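Local coordinates for putative secreted glycosylhydrolase (Parabacteroides distasonis ATCC 8503, PDB 3IMM), which is probably a secreted glycoside hydrolase of the 3-keto-disaccharide hydrolase family, at residues F55-Y68 and S79-K91. Sequence-based numbering, arbitrary orientation.
With NA (sodium ion), chain D.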
ATOM      1  N   PHE A  55       6.025   3.032  -8.809  1.00 28.30           N
ATOM      2  CA  PHE A  55       6.464   1.669  -8.641  1.00 27.64           C
ATOM      3  C   PHE A  55       6.524   0.939  -9.978  1.00 28.04           C
ATOM      4  O   PHE A  55       5.807   1.300 -10.936  1.00 25.44           O
ATOM      5  CB  PHE A  55       5.571   0.936  -7.651  1.00 30.18           C
ATOM      6  CG  PHE A  55       4.189   0.704  -8.133  1.00 27.85           C
ATOM      7  CD1 PHE A  55       3.865  -0.480  -8.827  1.00 27.75           C
ATOM      8  CD2 PHE A  55       3.181   1.628  -7.875  1.00 29.00           C
ATOM      9  CE1 PHE A  55       2.566  -0.716  -9.254  1.00 24.49           C
ATOM     10  CE2 PHE A  55       1.876   1.407  -8.327  1.00 27.64           C
ATOM     11  CZ  PHE A  55       1.569   0.248  -9.018  1.00 27.65           C
ATOM     12  N   LYS A  56       7.401  -0.070 -10.041  1.00 29.17           N
ATOM     13  CA  LYS A  56       7.536  -0.967 -11.211  1.00 29.27           C
ATOM     14  C   LYS A  56       7.367  -2.405 -10.744  1.00 29.41           C
ATOM     15  O   LYS A  56       7.941  -2.823  -9.752  1.00 30.03           O
ATOM     16  CB  LYS A  56       8.921  -0.777 -11.840  1.00 30.56           C
ATOM     17  CG  LYS A  56       9.293  -1.663 -13.036  1.00 29.63           C
ATOM     18  CD  LYS A  56      10.662  -1.226 -13.655  1.00 34.50           C
ATOM     19  CE  LYS A  56      11.819  -1.620 -12.772  1.00 33.69           C
ATOM     20  NZ  LYS A  56      13.127  -1.396 -13.400  1.00 32.55           N
ATOM     21  N   THR A  57       6.589  -3.173 -11.474  1.00 30.11           N
ATOM     22  CA  THR A  57       6.378  -4.561 -11.117  1.00 27.20           C
ATOM     23  C   THR A  57       7.268  -5.503 -11.894  1.00 28.96           C
ATOM     24  O   THR A  57       7.867  -5.145 -12.910  1.00 26.94           O
ATOM     25  CB  THR A  57       4.905  -4.986 -11.345  1.00 27.08           C
ATOM     26  OG1 THR A  57       4.646  -5.024 -12.745  1.00 25.95           O
ATOM     27  CG2 THR A  57       3.950  -4.012 -10.655  1.00 22.37           C
ATOM     28  N   ASP A  58       7.358  -6.697 -11.327  1.00 28.21           N
ATOM     29  CA  ASP A  58       7.822  -7.908 -11.954  1.00 31.00           C
ATOM     30  C   ASP A  58       6.582  -8.782 -12.257  1.00 29.52           C
ATOM     31  O   ASP A  58       5.467  -8.533 -11.743  1.00 29.45           O
ATOM     32  CB  ASP A  58       8.633  -8.653 -10.899  1.00 32.18           C
ATOM     33  CG  ASP A  58       9.879  -9.280 -11.417  1.00 37.71           C
ATOM     34  OD1 ASP A  58      10.119  -9.246 -12.641  1.00 46.67           O
ATOM     35  OD2 ASP A  58      10.658  -9.765 -10.555  1.00 39.53           O
ATOM     36  N   VAL A  59       6.779  -9.852 -13.020  1.00 29.87           N
ATOM     37  CA  VAL A  59       5.714 -10.784 -13.285  1.00 28.89           C
ATOM     38  C   VAL A  59       5.313 -11.351 -11.926  1.00 31.07           C
ATOM     39  O   VAL A  59       6.159 -11.820 -11.189  1.00 30.49           O
ATOM     40  CB  VAL A  59       6.117 -11.913 -14.304  1.00 31.12           C
ATOM     41  CG1 VAL A  59       5.055 -12.994 -14.357  1.00 30.94           C
ATOM     42  CG2 VAL A  59       6.324 -11.319 -15.706  1.00 28.23           C
ATOM     43  N   GLY A  60       4.044 -11.193 -11.575  1.00 29.21           N
ATOM     44  CA  GLY A  60       3.466 -11.803 -10.378  1.00 31.11           C
ATOM     45  C   GLY A  60       3.697 -11.055  -9.085  1.00 31.49           C
ATOM     46  O   GLY A  60       3.413 -11.590  -8.015  1.00 28.23           O
ATOM     47  N   THR A  61       4.218  -9.825  -9.175  1.00 29.37           N
ATOM     48  CA  THR A  61       4.351  -8.958  -8.001  1.00 30.93           C
ATOM     49  C   THR A  61       3.084  -8.879  -7.130  1.00 30.05           C
ATOM     50  O   THR A  61       1.989  -8.681  -7.631  1.00 29.37           O
ATOM     51  CB  THR A  61       4.756  -7.543  -8.442  1.00 28.54           C
ATOM     52  OG1 THR A  61       6.095  -7.595  -8.906  1.00 31.06           O
ATOM     53  CG2 THR A  61       4.669  -6.537  -7.301  1.00 28.51           C
ATOM     54  N   ASN A  62       3.255  -9.045  -5.827  1.00 30.56           N
ATOM     55  CA  ASN A  62       2.178  -8.845  -4.861  1.00 31.86           C
ATOM     56  C   ASN A  62       2.773  -8.137  -3.639  1.00 31.12           C
ATOM     57  O   ASN A  62       3.524  -8.722  -2.873  1.00 33.55           O
ATOM     58  CB  ASN A  62       1.506 -10.199  -4.466  1.00 34.57           C
ATOM     59  CG  ASN A  62       0.376 -10.031  -3.439  1.00 40.97           C
ATOM     60  OD1 ASN A  62       0.172  -8.954  -2.860  1.00 43.56           O
ATOM     61  ND2 ASN A  62      -0.364 -11.106  -3.213  1.00 46.18           N
ATOM     62  N   SER A  63       2.447  -6.870  -3.479  1.00 29.77           N
ATOM     63  CA  SER A  63       3.067  -6.028  -2.445  1.00 31.78           C
ATOM     64  C   SER A  63       2.012  -5.025  -1.965  1.00 30.02           C
ATOM     65  O   SER A  63       0.841  -5.227  -2.182  1.00 28.17           O
ATOM     66  CB  SER A  63       4.315  -5.347  -3.015  1.00 30.94           C
ATOM     67  OG  SER A  63       5.039  -4.635  -2.011  1.00 33.24           O
ATOM     68  N   GLY A  64       2.398  -3.959  -1.288  1.00 32.87           N
ATOM     69  CA  GLY A  64       1.387  -3.043  -0.752  1.00 31.35           C
ATOM     70  C   GLY A  64       1.992  -1.903   0.020  1.00 31.80           C
ATOM     71  O   GLY A  64       3.089  -2.013   0.530  1.00 31.79           O
ATOM     72  N   VAL A  65       1.262  -0.798   0.069  1.00 31.30           N
ATOM     73  CA  VAL A  65       1.631   0.360   0.842  1.00 28.01           C
ATOM     74  C   VAL A  65       0.774   0.287   2.101  1.00 29.34           C
ATOM     75  O   VAL A  65      -0.456   0.080   2.015  1.00 27.66           O
ATOM     76  CB  VAL A  65       1.364   1.645   0.046  1.00 29.30           C
ATOM     77  CG1 VAL A  65       1.782   2.853   0.854  1.00 29.39           C
ATOM     78  CG2 VAL A  65       2.133   1.602  -1.330  1.00 30.19           C
ATOM     79  N   VAL A  66       1.401   0.451   3.260  1.00 27.42           N
ATOM     80  CA  VAL A  66       0.692   0.370   4.532  1.00 26.95           C
ATOM     81  C   VAL A  66       0.550   1.765   5.100  1.00 25.29           C
ATOM     82  O   VAL A  66       1.504   2.505   5.130  1.00 26.32           O
ATOM     83  CB  VAL A  66       1.408  -0.582   5.507  1.00 27.22           C
ATOM     84  CG1 VAL A  66       0.676  -0.680   6.826  1.00 26.37           C
ATOM     85  CG2 VAL A  66       1.510  -1.980   4.858  1.00 29.16           C
ATOM     86  N   VAL A  67      -0.655   2.134   5.502  1.00 25.27           N
ATOM     87  CA  VAL A  67      -0.913   3.449   6.118  1.00 25.45           C
ATOM     88  C   VAL A  67      -1.623   3.210   7.443  1.00 27.04           C
ATOM     89  O   VAL A  67      -2.107   2.085   7.737  1.00 27.57           O
ATOM     90  CB  VAL A  67      -1.736   4.408   5.192  1.00 25.88           C
ATOM     91  CG1 VAL A  67      -0.970   4.671   3.872  1.00 22.37           C
ATOM     92  CG2 VAL A  67      -3.186   3.864   4.903  1.00 24.05           C
ATOM     93  N   TYR A  68      -1.635   4.244   8.275  1.00 27.10           N
ATOM     94  CA  TYR A  68      -2.387   4.210   9.514  1.00 25.84           C
ATOM     95  C   TYR A  68      -1.942   3.058  10.410  1.00 26.80           C
ATOM     96  O   TYR A  68      -2.773   2.419  11.087  1.00 28.39           O
ATOM     97  CB  TYR A  68      -3.901   4.062   9.198  1.00 23.42           C
ATOM     98  CG  TYR A  68      -4.571   5.190   8.460  1.00 23.18           C
ATOM     99  CD1 TYR A  68      -3.948   6.413   8.292  1.00 25.00           C
ATOM    100  CD2 TYR A  68      -5.906   5.056   8.007  1.00 27.65           C
ATOM    101  CE1 TYR A  68      -4.576   7.443   7.647  1.00 26.27           C
ATOM    102  CE2 TYR A  68      -6.558   6.110   7.383  1.00 25.56           C
ATOM    103  CZ  TYR A  68      -5.891   7.298   7.216  1.00 27.16           C
ATOM    104  OH  TYR A  68      -6.497   8.367   6.616  1.00 23.38           O
ATOM    105  N   SER A  79      -3.540  -1.867  10.708  1.00 29.08           N
ATOM    106  CA  SER A  79      -3.169  -0.994   9.594  1.00 28.21           C
ATOM    107  C   SER A  79      -4.126  -1.151   8.418  1.00 28.00           C
ATOM    108  O   SER A  79      -4.963  -2.054   8.387  1.00 25.94           O
ATOM    109  CB  SER A  79      -1.725  -1.269   9.110  1.00 27.67           C
ATOM    110  OG  SER A  79      -1.604  -2.571   8.536  1.00 29.78           O
ATOM    111  N   VAL A  80      -3.969  -0.258   7.442  1.00 25.05           N
ATOM    112  CA  VAL A  80      -4.671  -0.389   6.166  1.00 27.15           C
ATOM    113  C   VAL A  80      -3.630  -0.595   5.062  1.00 27.45           C
ATOM    114  O   VAL A  80      -2.569   0.081   5.052  1.00 25.87           O
ATOM    115  CB  VAL A  80      -5.509   0.880   5.900  1.00 26.87           C
ATOM    116  CG1 VAL A  80      -6.122   0.839   4.509  1.00 24.60           C
ATOM    117  CG2 VAL A  80      -6.515   1.046   7.033  1.00 24.70           C
ATOM    118  N   GLU A  81      -3.903  -1.538   4.157  1.00 26.99           N
ATOM    119  CA  GLU A  81      -2.993  -1.849   3.060  1.00 28.97           C
ATOM    120  C   GLU A  81      -3.640  -1.589   1.697  1.00 28.55           C
ATOM    121  O   GLU A  81      -4.721  -2.116   1.355  1.00 27.64           O
ATOM    122  CB  GLU A  81      -2.520  -3.297   3.101  1.00 30.02           C
ATOM    123  CG  GLU A  81      -1.678  -3.673   1.916  1.00 30.34           C
ATOM    124  CD  GLU A  81      -1.260  -5.126   1.960  1.00 35.70           C
ATOM    125  OE1 GLU A  81      -1.856  -5.899   2.743  1.00 33.44           O
ATOM    126  OE2 GLU A  81      -0.348  -5.487   1.188  1.00 36.24           O
ATOM    127  N   ILE A  82      -2.945  -0.743   0.944  1.00 26.70           N
ATOM    128  CA  ILE A  82      -3.247  -0.481  -0.437  1.00 27.04           C
ATOM    129  C   ILE A  82      -2.449  -1.489  -1.250  1.00 28.45           C
ATOM    130  O   ILE A  82      -1.228  -1.477  -1.250  1.00 24.35           O
ATOM    131  CB  ILE A  82      -2.895   0.942  -0.886  1.00 25.07           C
ATOM    132  CG1 ILE A  82      -3.695   2.002  -0.098  1.00 29.37           C
ATOM    133  CG2 ILE A  82      -3.271   1.068  -2.406  1.00 22.40           C
ATOM    134  CD1 ILE A  82      -3.291   2.246   1.354  1.00 27.02           C
ATOM    135  N   GLN A  83      -3.176  -2.392  -1.897  1.00 28.07           N
ATOM    136  CA  GLN A  83      -2.570  -3.452  -2.687  1.00 28.36           C
ATOM    137  C   GLN A  83      -1.785  -2.929  -3.890  1.00 28.77           C
ATOM    138  O   GLN A  83      -2.262  -2.072  -4.640  1.00 26.35           O
ATOM    139  CB  GLN A  83      -3.684  -4.352  -3.213  1.00 28.08           C
ATOM    140  CG  GLN A  83      -3.246  -5.555  -4.012  1.00 29.30           C
ATOM    141  CD  GLN A  83      -2.666  -6.657  -3.183  1.00 32.78           C
ATOM    142  OE1 GLN A  83      -2.297  -6.455  -2.030  1.00 33.27           O
ATOM    143  NE2 GLN A  83      -2.599  -7.849  -3.759  1.00 29.62           N
ATOM    144  N   ILE A  84      -0.613  -3.513  -4.112  1.00 30.25           N
ATOM    145  CA  ILE A  84       0.137  -3.332  -5.351  1.00 30.74           C
ATOM    146  C   ILE A  84       0.336  -4.704  -5.918  1.00 31.91           C
ATOM    147  O   ILE A  84       0.822  -5.593  -5.230  1.00 33.29           O
ATOM    148  CB  ILE A  84       1.526  -2.674  -5.146  1.00 32.20           C
ATOM    149  CG1 ILE A  84       1.387  -1.248  -4.699  1.00 34.47           C
ATOM    150  CG2 ILE A  84       2.302  -2.675  -6.460  1.00 29.70           C
ATOM    151  CD1 ILE A  84       2.694  -0.608  -4.325  1.00 31.81           C
ATOM    152  N   ALA A  85      -0.070  -4.900  -7.165  1.00 31.12           N
ATOM    153  CA  ALA A  85      -0.043  -6.218  -7.743  1.00 30.84           C
ATOM    154  C   ALA A  85       0.084  -6.144  -9.244  1.00 29.01           C
ATOM    155  O   ALA A  85      -0.405  -5.220  -9.885  1.00 28.30           O
ATOM    156  CB  ALA A  85      -1.320  -7.033  -7.347  1.00 31.13           C
ATOM    157  N   ASP A  86       0.735  -7.156  -9.790  1.00 30.66           N
ATOM    158  CA  ASP A  86       0.724  -7.406 -11.231  1.00 31.26           C
ATOM    159  C   ASP A  86      -0.582  -8.036 -11.680  1.00 31.34           C
ATOM    160  O   ASP A  86      -0.702  -9.243 -11.747  1.00 29.80           O
ATOM    161  CB  ASP A  86       1.884  -8.341 -11.631  1.00 32.10           C
ATOM    162  CG  ASP A  86       1.849  -8.704 -13.101  1.00 29.91           C
ATOM    163  OD1 ASP A  86       1.276  -7.906 -13.887  1.00 30.11           O
ATOM    164  OD2 ASP A  86       2.387  -9.769 -13.473  1.00 31.11           O
ATOM    165  N   ASP A  87      -1.556  -7.206 -12.027  1.00 29.86           N
ATOM    166  CA  ASP A  87      -2.852  -7.691 -12.486  1.00 30.40           C
ATOM    167  C   ASP A  87      -2.780  -8.521 -13.792  1.00 28.31           C
ATOM    168  O   ASP A  87      -3.762  -9.125 -14.195  1.00 28.77           O
ATOM    169  CB  ASP A  87      -3.801  -6.491 -12.714  1.00 28.17           C
ATOM    170  CG  ASP A  87      -4.256  -5.846 -11.439  1.00 30.13           C
ATOM    171  OD1 ASP A  87      -3.848  -6.289 -10.371  1.00 30.98           O
ATOM    172  OD2 ASP A  87      -5.031  -4.872 -11.483  1.00 31.01           O
ATOM    173  N   HIS A  88      -1.661  -8.487 -14.491  1.00 29.49           N
ATOM    174  CA  HIS A  88      -1.568  -9.183 -15.771  1.00 30.33           C
ATOM    175  C   HIS A  88      -1.124 -10.617 -15.602  1.00 32.93           C
ATOM    176  O   HIS A  88      -1.058 -11.332 -16.559  1.00 31.91           O
ATOM    177  CB  HIS A  88      -0.609  -8.459 -16.697  1.00 32.38           C
ATOM    178  CG  HIS A  88      -0.917  -7.009 -16.846  1.00 30.59           C
ATOM    179  ND1 HIS A  88      -1.808  -6.530 -17.778  1.00 32.37           N
ATOM    180  CD2 HIS A  88      -0.481  -5.933 -16.151  1.00 28.56           C
ATOM    181  CE1 HIS A  88      -1.896  -5.216 -17.661  1.00 28.58           C
ATOM    182  NE2 HIS A  88      -1.104  -4.831 -16.679  1.00 30.03           N
ATOM    183  N   CYS A  89      -0.783 -11.015 -14.385  1.00 35.04           N
ATOM    184  CA  CYS A  89      -0.484 -12.414 -14.082  1.00 37.50           C
ATOM    185  C   CYS A  89      -1.737 -12.987 -13.456  1.00 37.62           C
ATOM    186  O   CYS A  89      -2.212 -12.430 -12.471  1.00 40.40           O
ATOM    187  CB  CYS A  89       0.650 -12.475 -13.066  1.00 38.22           C
ATOM    188  SG  CYS A  89       1.149 -14.089 -12.685  1.00 40.15           S
ATOM    189  N   GLU A  90      -2.277 -14.053 -14.013  1.00 36.78           N
ATOM    190  CA  GLU A  90      -3.499 -14.655 -13.465  1.00 38.51           C
ATOM    191  C   GLU A  90      -3.196 -16.007 -12.835  1.00 36.19           C
ATOM    192  O   GLU A  90      -3.552 -17.014 -13.396  1.00 37.74           O
ATOM    193  CB  GLU A  90      -4.558 -14.807 -14.580  1.00 39.38           C
ATOM    194  N   LYS A  91      -2.548 -16.021 -11.668  1.00 35.83           N
ATOM    195  CA  LYS A  91      -2.027 -17.283 -11.066  1.00 34.37           C
ATOM    196  C   LYS A  91      -3.028 -18.084 -10.244  1.00 33.73           C
ATOM    197  O   LYS A  91      -2.992 -19.322 -10.229  1.00 33.70           O
ATOM    198  CB  LYS A  91      -0.827 -17.014 -10.136  1.00 34.18           C
ATOM    199  CG  LYS A  91       0.515 -17.118 -10.813  1.00 31.38           C
ATOM    200  CD  LYS A  91       1.635 -17.270  -9.798  1.00 31.98           C
ATOM    201  CE  LYS A  91       1.922 -16.000  -9.028  1.00 30.21           C
ATOM    202  NZ  LYS A  91       3.334 -16.001  -8.505  1.00 25.89           N
TER
HETATM  203 NA    NA D   4      -0.268  -7.155  -0.938  1.00 39.63          NA
HETATM  204  O   HOH W   1       2.164  -5.376 -13.434  1.00 17.36           O
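Phe-55 presents one ring face to Ile-84, whose CG2 forms a CH-pi contact 3.8 Å from the ring centroid, while CG2 of Thr-57 lies at the ring edge, in plane. A chi1 of 68° puts CG of Phe-55 between the backbone N and the carbonyl carbon, which directs the ring to Ile-84. Val-67 CG2 lies over one face of the Tyr-68 ring, offset toward the rim, and the His-88 ring has Asp-86 OD1 and a water at its edge, in plane. The amides of Asn-62 and Gln-83 stand 75° apart, joined by a weak bond from Gln-83 NE2 to Asn-62 OD1; NE2 also donates to the backbone O of Glu-99.

How a beta hairpin can carry a metal on one face and a hydrophobic core on the other is well illustrated here. Strands 62-67 and 80-85 pair antiparallel, with six backbone hydrogen bonds between Ser-63 and Ile-84, Val-65 and Ile-82, and Val-67 and Val-80. On the face of Asn-62, Glu-81 and Gln-83, a sodium ion is bound by Gln-83 OE1 at 2.4 Å, by the backbone O of Ser-63 at 2.5 Å, and by Asn-62 OD1 and Glu-81 OE2. Gln-83 is bent at chi2 (75°), which brings its carbonyl oxygen to the ion. Gly-64 leaves room for the Glu-81 carboxylate, and Gln-183 also donates to Glu-81 OE2.

Beyond the strands, Asp-86 ties the two loops together: its OD2 takes the N-H of Gly-60 nearly straight (2.9 Å) on the anti lone pair, and its N binds Thr-61 O. OD1 receives a water-mediated link from Thr-57 OG1 and closes an Asx turn with His-88 N.

Strand 80-85 is an edge strand of its sheet, and strand 179-182 flanks 62-69 on the other side. Val-65, Ile-82 and Ile-84 pack against Leu-51, Ile-127 and Phe-193 of the facing sheet, as in a concanavalin-like beta sandwich.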